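Local structure of beta-ketoacyl-[acyl-carrier-protein] synthase III (Pseudomonas aeruginosa, 2X3E) at residues G183-G186 and H187-D190; F219-A222 and V223-S227; V139-F142 and S143-L146. The protein probably catalyses the first condensation of fatty acid synthesis, joining the acetyl group of acetyl-CoA to two carbons from malonyl-ACP. The protein carries 1 engineered substitution. All coordinates share one frame; numbering follows the deposited sequence.

The three contacts are all local, and they become progressively more buried from contact 1 through contact 2 to contact 3. Contact 1 is a turn at the surface, at the end of strand 177-184, where one carboxylate accepts a backbone N-H and a side-chain amide N-H. Contact 2 is two turns of helix 215-237, with a polar glutamine pair on one flank and apolar side chains on others. Contact 3, another turn after a strand, lies inside and relies on hydroxyl-to-carbonyl bonding and aromatic packing. Contacts 1 and 2 meet directly through Gln188 and Gln221; contacts 1 and 3 both touch the second subunit.

Contact 1: G183-G186 and H187-D190; sequences GSDG and HQFD
Asp185 and Gln188 close a beta turn as the chain leaves strand 177-184: Gln188 N reaches Asp185 O in a weak bond of 3.3 Å, and a second overlaps it one residue on, with Phe189 N bonded, also weakly, to Gly186 O. Both backbone bonds are long, and the shorter ones involve side chains. The carboxylate of Asp185 grips the turn with both oxygens. OD1 accepts His187 N at 3.0 Å, which makes an Asx turn, while OD2 takes Gln188 NE2 at 2.8 Å. Both donors come from above the carboxylate plane. Aspartate suits this place because its short side chain can meet the amide two residues on. Gln188 CG lies beside its backbone N (chi1 -64°) and the chain then runs extended, long enough to bring the amide to Asp185; NE2 is tied also to Gln221 OE1. The imidazole of His187 presents its edge to Asp185 OD1, 3.2 Å from CD2. In the second subunit, Ala96 packs on His187 and Arg93 makes a cation-pi contact with Phe189. The whole is an Asx turn on a short 3-10 turn, following the strand outermost in its sheet within this chain, beside the second subunit.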
ATOM      1  N   GLY A 183       5.927  12.429  -6.255  1.00 13.89           N
ATOM      2  CA  GLY A 183       6.648  11.893  -7.396  1.00 13.79           C
ATOM      3  C   GLY A 183       7.462  10.657  -7.088  1.00 13.55           C
ATOM      4  O   GLY A 183       7.466  10.135  -5.959  1.00 12.47           O
ATOM      5  N   SER A 184       8.149  10.182  -8.118  1.00 13.69           N
ATOM      6  CA  SER A 184       8.995   9.008  -8.021  1.00 13.52           C
ATOM      7  C   SER A 184      10.004   9.003  -9.159  1.00 13.99           C
ATOM      8  O   SER A 184       9.793   9.639 -10.194  1.00 13.95           O
ATOM      9  CB  SER A 184       8.148   7.727  -8.057  1.00 13.28           C
ATOM     10  OG  SER A 184       7.630   7.469  -9.355  1.00 13.34           O
ATOM     11  N   ASP A 185      11.110   8.296  -8.949  1.00 14.26           N
ATOM     12  CA  ASP A 185      12.082   8.042 -10.002  1.00 14.77           C
ATOM     13  C   ASP A 185      12.523   6.589  -9.885  1.00 14.88           C
ATOM     14  O   ASP A 185      13.499   6.278  -9.205  1.00 14.59           O
ATOM     15  CB  ASP A 185      13.288   8.988  -9.898  1.00 15.16           C
ATOM     16  CG  ASP A 185      14.319   8.732 -10.981  1.00 16.17           C
ATOM     17  OD1 ASP A 185      14.046   7.900 -11.871  1.00 15.71           O
ATOM     18  OD2 ASP A 185      15.401   9.358 -10.949  1.00 17.12           O
ATOM     19  N   GLY A 186      11.780   5.708 -10.551  1.00 14.68           N
ATOM     20  CA  GLY A 186      12.103   4.294 -10.587  1.00 14.98           C
ATOM     21  C   GLY A 186      13.362   3.939 -11.353  1.00 15.52           C
ATOM     22  O   GLY A 186      13.807   2.795 -11.310  1.00 16.15           O
ATOM     23  N   HIS A 187      13.943   4.896 -12.072  1.00 15.85           N
ATOM     24  CA  HIS A 187      15.198   4.636 -12.782  1.00 16.53           C
ATOM     25  C   HIS A 187      16.343   4.429 -11.785  1.00 17.00           C
ATOM     26  O   HIS A 187      17.318   3.742 -12.084  1.00 17.41           O
ATOM     27  CB  HIS A 187      15.534   5.780 -13.744  1.00 16.80           C
ATOM     28  CG  HIS A 187      14.482   6.034 -14.781  1.00 16.39           C
ATOM     29  ND1 HIS A 187      14.236   5.162 -15.819  1.00 17.25           N
ATOM     30  CD2 HIS A 187      13.630   7.073 -14.955  1.00 16.33           C
ATOM     31  CE1 HIS A 187      13.275   5.648 -16.584  1.00 17.31           C
ATOM     32  NE2 HIS A 187      12.882   6.803 -16.078  1.00 17.12           N
ATOM     33  N   GLN A 188      16.217   5.034 -10.605  1.00 16.62           N
ATOM     34  CA  GLN A 188      17.202   4.891  -9.530  1.00 17.23           C
ATOM     35  C   GLN A 188      16.718   3.971  -8.404  1.00 17.24           C
ATOM     36  O   GLN A 188      17.121   4.124  -7.245  1.00 17.17           O
ATOM     37  CB  GLN A 188      17.530   6.268  -8.960  1.00 17.39           C
ATOM     38  CG  GLN A 188      18.201   7.204  -9.957  1.00 19.08           C
ATOM     39  CD  GLN A 188      18.570   8.530  -9.314  1.00 20.68           C
ATOM     40  OE1 GLN A 188      19.695   8.708  -8.858  1.00 21.68           O
ATOM     41  NE2 GLN A 188      17.604   9.447  -9.232  1.00 20.03           N
ATOM     42  N   PHE A 189      15.872   3.003  -8.747  1.00 17.50           N
ATOM     43  CA  PHE A 189      15.271   2.096  -7.756  1.00 17.80           C
ATOM     44  C   PHE A 189      16.282   1.319  -6.899  1.00 18.98           C
ATOM     45  O   PHE A 189      15.937   0.845  -5.817  1.00 19.40           O
ATOM     46  CB  PHE A 189      14.370   1.073  -8.456  1.00 17.38           C
ATOM     47  CG  PHE A 189      15.132  -0.043  -9.127  1.00 18.00           C
ATOM     48  CD1 PHE A 189      15.306  -1.269  -8.485  1.00 17.65           C
ATOM     49  CD2 PHE A 189      15.689   0.133 -10.390  1.00 18.25           C
ATOM     50  CE1 PHE A 189      16.016  -2.298  -9.093  1.00 18.84           C
ATOM     51  CE2 PHE A 189      16.389  -0.893 -11.009  1.00 18.88           C
ATOM     52  CZ  PHE A 189      16.555  -2.115 -10.355  1.00 19.59           C
ATOM     53  N   ASP A 190      17.509   1.175  -7.393  1.00 20.62           N
ATOM     54  CA  ASP A 190      18.520   0.328  -6.749  0.50 21.49           C
ATOM     55  C   ASP A 190      19.339   1.033  -5.660  1.00 21.71           C
ATOM     56  O   ASP A 190      20.144   0.395  -4.985  1.00 22.16           O
ATOM     57  CB  ASP A 190      19.476  -0.233  -7.806  0.50 22.60           C
ATOM     58  CG  ASP A 190      20.178   0.856  -8.595  0.50 23.61           C
ATOM     59  OD1 ASP A 190      19.478   1.625  -9.297  0.50 24.04           O
ATOM     60  OD2 ASP A 190      21.424   0.941  -8.516  0.50 25.79           O
TER

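Contact 2: F219-A222 and V223-S227; sequences FGQA and VTQMS
The torsions of Gln221 and Gln225, one helical turn apart, differ in a way that brings their amides together. Gln221 places CG opposite its backbone N (chi1 -154°) and then runs straight, whereas Gln225 sets CG beside the backbone N and bends at chi2 (-90°), which folds its amide back along the helix. The two side chains run alongside each other in the same direction, with their amide planes only 21° apart. Gln225 NE2 donates to Gln221 OE1 at 3.1 Å, and that oxygen lies in the amide plane of Gln225. OE1 has a stronger partner in Gln188 NE2, so this one carbonyl collects two amide donors. Glutamine suits both positions, being long enough to cross a helical turn.

The backbone bonds beneath are those of an alpha helix. Gln225 N meets Gln221 O at 2.8 Å and Met226 N meets Ala222 O at 3.1 Å. Thr224 is less firmly held: both its N and its OG1 reach Gly220 O, each weakly at 3.4 Å. Ser227, in one of its two conformers, likewise turns its hydroxyl back to the helix, OG bonding Val223 O at 2.6 Å; its backbone N reaches the same oxygen. On the apolar flank Val223 CG2 sits over one face of the Phe219 ring, 4.0 Å from CE1.

Each flank has its own neighbour. Phe219, Val223 and Ser227 pack on helix 254-264 through Ile256, Ala259, Val260 and Gln263, while Ala222, Gln225 and Met226 touch strand 304-311 at Phe310, Met226 also at Thr308. In one of its two conformers the Met226 side chain comes within about 4 Å of that of His250, a predicted active-site residue; the helix lies between strand 304-311 and helix 254-264, and probably borders the active site.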
ATOM      1  N   PHE A 219      22.835  11.075  -0.088  1.00 37.41           N
ATOM      2  CA  PHE A 219      22.933  12.361   0.630  1.00 36.31           C
ATOM      3  C   PHE A 219      22.562  13.559  -0.233  1.00 34.76           C
ATOM      4  O   PHE A 219      21.564  14.239   0.033  1.00 33.66           O
ATOM      5  CB  PHE A 219      24.339  12.618   1.204  1.00 38.00           C
ATOM      6  CG  PHE A 219      24.539  14.045   1.685  1.00 38.77           C
ATOM      7  CD1 PHE A 219      23.913  14.494   2.842  1.00 38.93           C
ATOM      8  CD2 PHE A 219      25.319  14.943   0.962  1.00 41.14           C
ATOM      9  CE1 PHE A 219      24.072  15.811   3.284  1.00 39.24           C
ATOM     10  CE2 PHE A 219      25.481  16.264   1.395  1.00 41.73           C
ATOM     11  CZ  PHE A 219      24.856  16.694   2.560  1.00 40.69           C
ATOM     12  N   GLY A 220      23.385  13.819  -1.247  1.00 34.74           N
ATOM     13  CA  GLY A 220      23.243  15.008  -2.083  1.00 33.71           C
ATOM     14  C   GLY A 220      21.869  15.095  -2.707  1.00 31.51           C
ATOM     15  O   GLY A 220      21.244  16.164  -2.727  1.00 30.25           O
ATOM     16  N   GLN A 221      21.388  13.955  -3.194  1.00 30.28           N
ATOM     17  CA  GLN A 221      20.098  13.908  -3.857  1.00 28.52           C
ATOM     18  C   GLN A 221      18.955  14.151  -2.875  1.00 25.93           C
ATOM     19  O   GLN A 221      18.020  14.890  -3.187  1.00 24.95           O
ATOM     20  CB  GLN A 221      19.905  12.578  -4.585  1.00 29.33           C
ATOM     21  CG  GLN A 221      18.953  12.708  -5.752  1.00 29.83           C
ATOM     22  CD  GLN A 221      18.798  11.443  -6.559  1.00 29.91           C
ATOM     23  OE1 GLN A 221      17.775  11.252  -7.206  1.00 30.40           O
ATOM     24  NE2 GLN A 221      19.813  10.581  -6.544  1.00 31.34           N
ATOM     25  N   ALA A 222      19.032  13.540  -1.694  1.00 24.51           N
ATOM     26  CA  ALA A 222      18.007  13.736  -0.669  1.00 22.69           C
ATOM     27  C   ALA A 222      17.794  15.219  -0.343  1.00 21.56           C
ATOM     28  O   ALA A 222      16.661  15.672  -0.244  1.00 19.83           O
ATOM     29  CB  ALA A 222      18.349  12.951   0.602  1.00 22.61           C
ATOM     30  N   VAL A 223      18.884  15.973  -0.205  1.00 22.15           N
ATOM     31  CA  VAL A 223      18.781  17.399   0.118  1.00 21.82           C
ATOM     32  C   VAL A 223      18.017  18.170  -0.957  1.00 21.65           C
ATOM     33  O   VAL A 223      17.084  18.913  -0.655  1.00 20.67           O
ATOM     34  CB  VAL A 223      20.168  18.048   0.295  1.00 23.12           C
ATOM     35  CG1 VAL A 223      20.025  19.563   0.476  1.00 22.98           C
ATOM     36  CG2 VAL A 223      20.906  17.426   1.480  1.00 22.94           C
ATOM     37  N   THR A 224      18.434  17.989  -2.207  1.00 22.70           N
ATOM     38  CA  THR A 224      17.817  18.663  -3.356  1.00 23.19           C
ATOM     39  C   THR A 224      16.365  18.206  -3.560  1.00 21.48           C
ATOM     40  O   THR A 224      15.470  19.017  -3.809  1.00 20.91           O
ATOM     41  CB  THR A 224      18.636  18.386  -4.645  1.00 24.48           C
ATOM     42  OG1 THR A 224      19.996  18.781  -4.450  1.00 28.64           O
ATOM     43  CG2 THR A 224      18.085  19.160  -5.816  1.00 26.39           C
ATOM     44  N   GLN A 225      16.139  16.901  -3.446  1.00 20.96           N
ATOM     45  CA  GLN A 225      14.813  16.322  -3.675  1.00 20.10           C
ATOM     46  C   GLN A 225      13.774  16.919  -2.728  1.00 18.45           C
ATOM     47  O   GLN A 225      12.691  17.331  -3.158  1.00 18.07           O
ATOM     48  CB  GLN A 225      14.853  14.800  -3.502  1.00 20.81           C
ATOM     49  CG  GLN A 225      15.584  14.064  -4.609  1.00 22.84           C
ATOM     50  CD  GLN A 225      14.682  13.663  -5.760  1.00 23.42           C
ATOM     51  OE1 GLN A 225      13.572  14.163  -5.888  1.00 25.61           O
ATOM     52  NE2 GLN A 225      15.163  12.767  -6.603  1.00 24.49           N
ATOM     53  N   MET A 226      14.108  16.983  -1.442  1.00 17.54           N
ATOM     54  CA  MET A 226      13.173  17.527  -0.469  0.50 16.19           C
ATOM     55  C   MET A 226      13.061  19.049  -0.599  1.00 16.17           C
ATOM     56  O   MET A 226      11.952  19.579  -0.566  1.00 15.96           O
ATOM     57  CB  MET A 226      13.528  17.083   0.957  0.50 15.66           C
ATOM     58  CG  MET A 226      12.932  15.715   1.304  0.50 14.36           C
ATOM     59  SD  MET A 226      13.141  15.249   3.025  0.50  9.97           S
ATOM     60  CE  MET A 226      13.760  16.803   3.647  0.50 13.52           C
ATOM     61  N   SER A 227      14.184  19.747  -0.778  1.00 16.43           N
ATOM     62  CA  SER A 227      14.177  21.208  -0.943  0.50 16.58           C
ATOM     63  C   SER A 227      13.327  21.641  -2.138  1.00 16.41           C
ATOM     64  O   SER A 227      12.498  22.556  -2.046  1.00 15.72           O
ATOM     65  CB  SER A 227      15.602  21.731  -1.139  0.50 17.67           C
ATOM     66  OG  SER A 227      16.426  21.382  -0.045  0.50 19.27           O
TER

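Contact 3: V139-F142 and S143-L146; sequences VDTF and SHTL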
ATOM      1  N   VAL A 139       4.779   3.793  10.293  1.00 13.64           N
ATOM      2  CA  VAL A 139       5.464   2.852  11.176  1.00 13.72           C
ATOM      3  C   VAL A 139       6.502   2.053  10.408  1.00 14.14           C
ATOM      4  O   VAL A 139       6.239   1.581   9.304  1.00 14.13           O
ATOM      5  CB  VAL A 139       4.469   1.871  11.853  1.00 13.81           C
ATOM      6  CG1 VAL A 139       3.598   1.130  10.811  1.00 12.90           C
ATOM      7  CG2 VAL A 139       5.208   0.882  12.756  1.00 13.84           C
ATOM      8  N   ASP A 140       7.678   1.901  11.000  1.00 14.57           N
ATOM      9  CA  ASP A 140       8.694   1.024  10.452  1.00 14.69           C
ATOM     10  C   ASP A 140       9.582   0.470  11.563  1.00 15.38           C
ATOM     11  O   ASP A 140       9.849   1.150  12.562  1.00 15.60           O
ATOM     12  CB  ASP A 140       9.525   1.754   9.383  1.00 14.80           C
ATOM     13  CG  ASP A 140       8.987   1.547   7.966  1.00 14.40           C
ATOM     14  OD1 ASP A 140       8.762   0.386   7.577  1.00 15.49           O
ATOM     15  OD2 ASP A 140       8.808   2.543   7.227  1.00 12.72           O
ATOM     16  N   THR A 141      10.002  -0.777  11.383  1.00 15.48           N
ATOM     17  CA  THR A 141      10.916  -1.457  12.292  1.00 16.11           C
ATOM     18  C   THR A 141      12.147  -1.922  11.506  1.00 16.59           C
ATOM     19  O   THR A 141      12.478  -3.119  11.458  1.00 17.18           O
ATOM     20  CB  THR A 141      10.241  -2.653  12.983  1.00 16.39           C
ATOM     21  OG1 THR A 141       9.581  -3.462  12.001  1.00 15.17           O
ATOM     22  CG2 THR A 141       9.224  -2.172  14.021  1.00 15.95           C
ATOM     23  N   PHE A 142      12.825  -0.955  10.897  1.00 16.42           N
ATOM     24  CA  PHE A 142      14.004  -1.229  10.075  1.00 16.98           C
ATOM     25  C   PHE A 142      15.116  -1.981  10.792  1.00 17.88           C
ATOM     26  O   PHE A 142      15.877  -2.688  10.139  1.00 18.08           O
ATOM     27  CB  PHE A 142      14.570   0.064   9.469  1.00 16.70           C
ATOM     28  CG  PHE A 142      14.142   0.306   8.050  1.00 16.03           C
ATOM     29  CD1 PHE A 142      12.807   0.222   7.692  1.00 15.21           C
ATOM     30  CD2 PHE A 142      15.076   0.622   7.068  1.00 16.17           C
ATOM     31  CE1 PHE A 142      12.407   0.448   6.385  1.00 16.08           C
ATOM     32  CE2 PHE A 142      14.681   0.846   5.761  1.00 15.93           C
ATOM     33  CZ  PHE A 142      13.339   0.760   5.420  1.00 15.88           C
ATOM     34  N   SER A 143      15.222  -1.842  12.113  1.00 18.76           N
ATOM     35  CA  SER A 143      16.265  -2.569  12.858  1.00 19.88           C
ATOM     36  C   SER A 143      16.210  -4.076  12.606  1.00 20.59           C
ATOM     37  O   SER A 143      17.245  -4.738  12.612  1.00 21.41           O
ATOM     38  CB  SER A 143      16.197  -2.292  14.363  1.00 20.18           C
ATOM     39  OG  SER A 143      15.144  -3.015  14.978  1.00 20.11           O
ATOM     40  N   HIS A 144      15.014  -4.620  12.371  1.00 20.51           N
ATOM     41  CA  HIS A 144      14.888  -6.052  12.063  1.00 21.22           C
ATOM     42  C   HIS A 144      15.566  -6.417  10.748  1.00 21.14           C
ATOM     43  O   HIS A 144      15.908  -7.576  10.535  1.00 21.76           O
ATOM     44  CB  HIS A 144      13.420  -6.488  11.992  1.00 21.04           C
ATOM     45  CG  HIS A 144      12.701  -6.409  13.299  1.00 22.69           C
ATOM     46  ND1 HIS A 144      11.399  -5.969  13.403  1.00 23.64           N
ATOM     47  CD2 HIS A 144      13.097  -6.710  14.558  1.00 24.05           C
ATOM     48  CE1 HIS A 144      11.024  -6.004  14.668  1.00 23.29           C
ATOM     49  NE2 HIS A 144      12.037  -6.448  15.391  1.00 25.13           N
ATOM     50  N   THR A 145      15.762  -5.423   9.881  1.00 20.43           N
ATOM     51  CA  THR A 145      16.223  -5.630   8.509  1.00 20.23           C
ATOM     52  C   THR A 145      17.689  -5.241   8.287  1.00 20.62           C
ATOM     53  O   THR A 145      18.197  -5.352   7.172  1.00 20.89           O
ATOM     54  CB  THR A 145      15.350  -4.812   7.521  1.00 19.37           C
ATOM     55  OG1 THR A 145      15.708  -3.424   7.590  1.00 19.13           O
ATOM     56  CG2 THR A 145      13.863  -4.962   7.851  1.00 18.70           C
ATOM     57  N   LEU A 146      18.370  -4.787   9.334  1.00 20.62           N
ATOM     58  CA  LEU A 146      19.746  -4.323   9.190  1.00 21.02           C
ATOM     59  C   LEU A 146      20.729  -5.478   9.305  1.00 22.24           C
ATOM     60  O   LEU A 146      20.503  -6.430  10.055  1.00 21.99           O
ATOM     61  CB  LEU A 146      20.067  -3.258  10.242  1.00 20.87           C
ATOM     62  CG  LEU A 146      19.175  -2.012  10.211  1.00 19.88           C
ATOM     63  CD1 LEU A 146      19.634  -0.976  11.238  1.00 20.30           C
ATOM     64  CD2 LEU A 146      19.129  -1.394   8.803  1.00 19.02           C
TER
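Phe142 O and Thr145 form the centre of the hydrogen bonding: the carbonyl accepts both Thr145 N and Thr145 OG1, each at 2.7 Å. The hydroxyl comes in the carbonyl plane, on a lone pair, while the N-H comes from 52° above it, so the two donors use different parts of the oxygen. Thr145 holds OG1 between its backbone N and carbonyl carbon (chi1 76°), which points the hydroxyl back at Phe142 O, at the start of its own turn. One residue earlier, His144 N bonds Thr141 O at 3.1 Å, again from above the carbonyl plane, giving two overlapping turns. Threonine suits position 145 because its beta-hydroxyl adds a second bond to the carbonyl that the backbone N already reaches.

The second group is polar side chains. Thr141 OG1 lies 3.4 Å from His144 ND1, a weak and unsettled approach, since Ser53 OG is the firmer partner of that hydroxyl. On the far side of the ring, His144 NE2 donates to Gly49 O, and Ser143 OG bonds Asp159 OD2.

Van der Waals contact is the third. Leu146 CG rests against Phe142 O at 3.4 Å. The Phe142 ring packs among apolar groups, meeting Phe211 edge-to-face and Phe157 at a shallow angle, with Cys87 of the second subunit against it.

The arrangement is two overlapping beta turns following strand 133-140 in the thiolase-like fold. It places Phe142, itself beside the second subunit, about 7 Å, side chain to side chain, from the predicted active-site Asn280 and from Ala112, an engineered residue at another predicted active-site position.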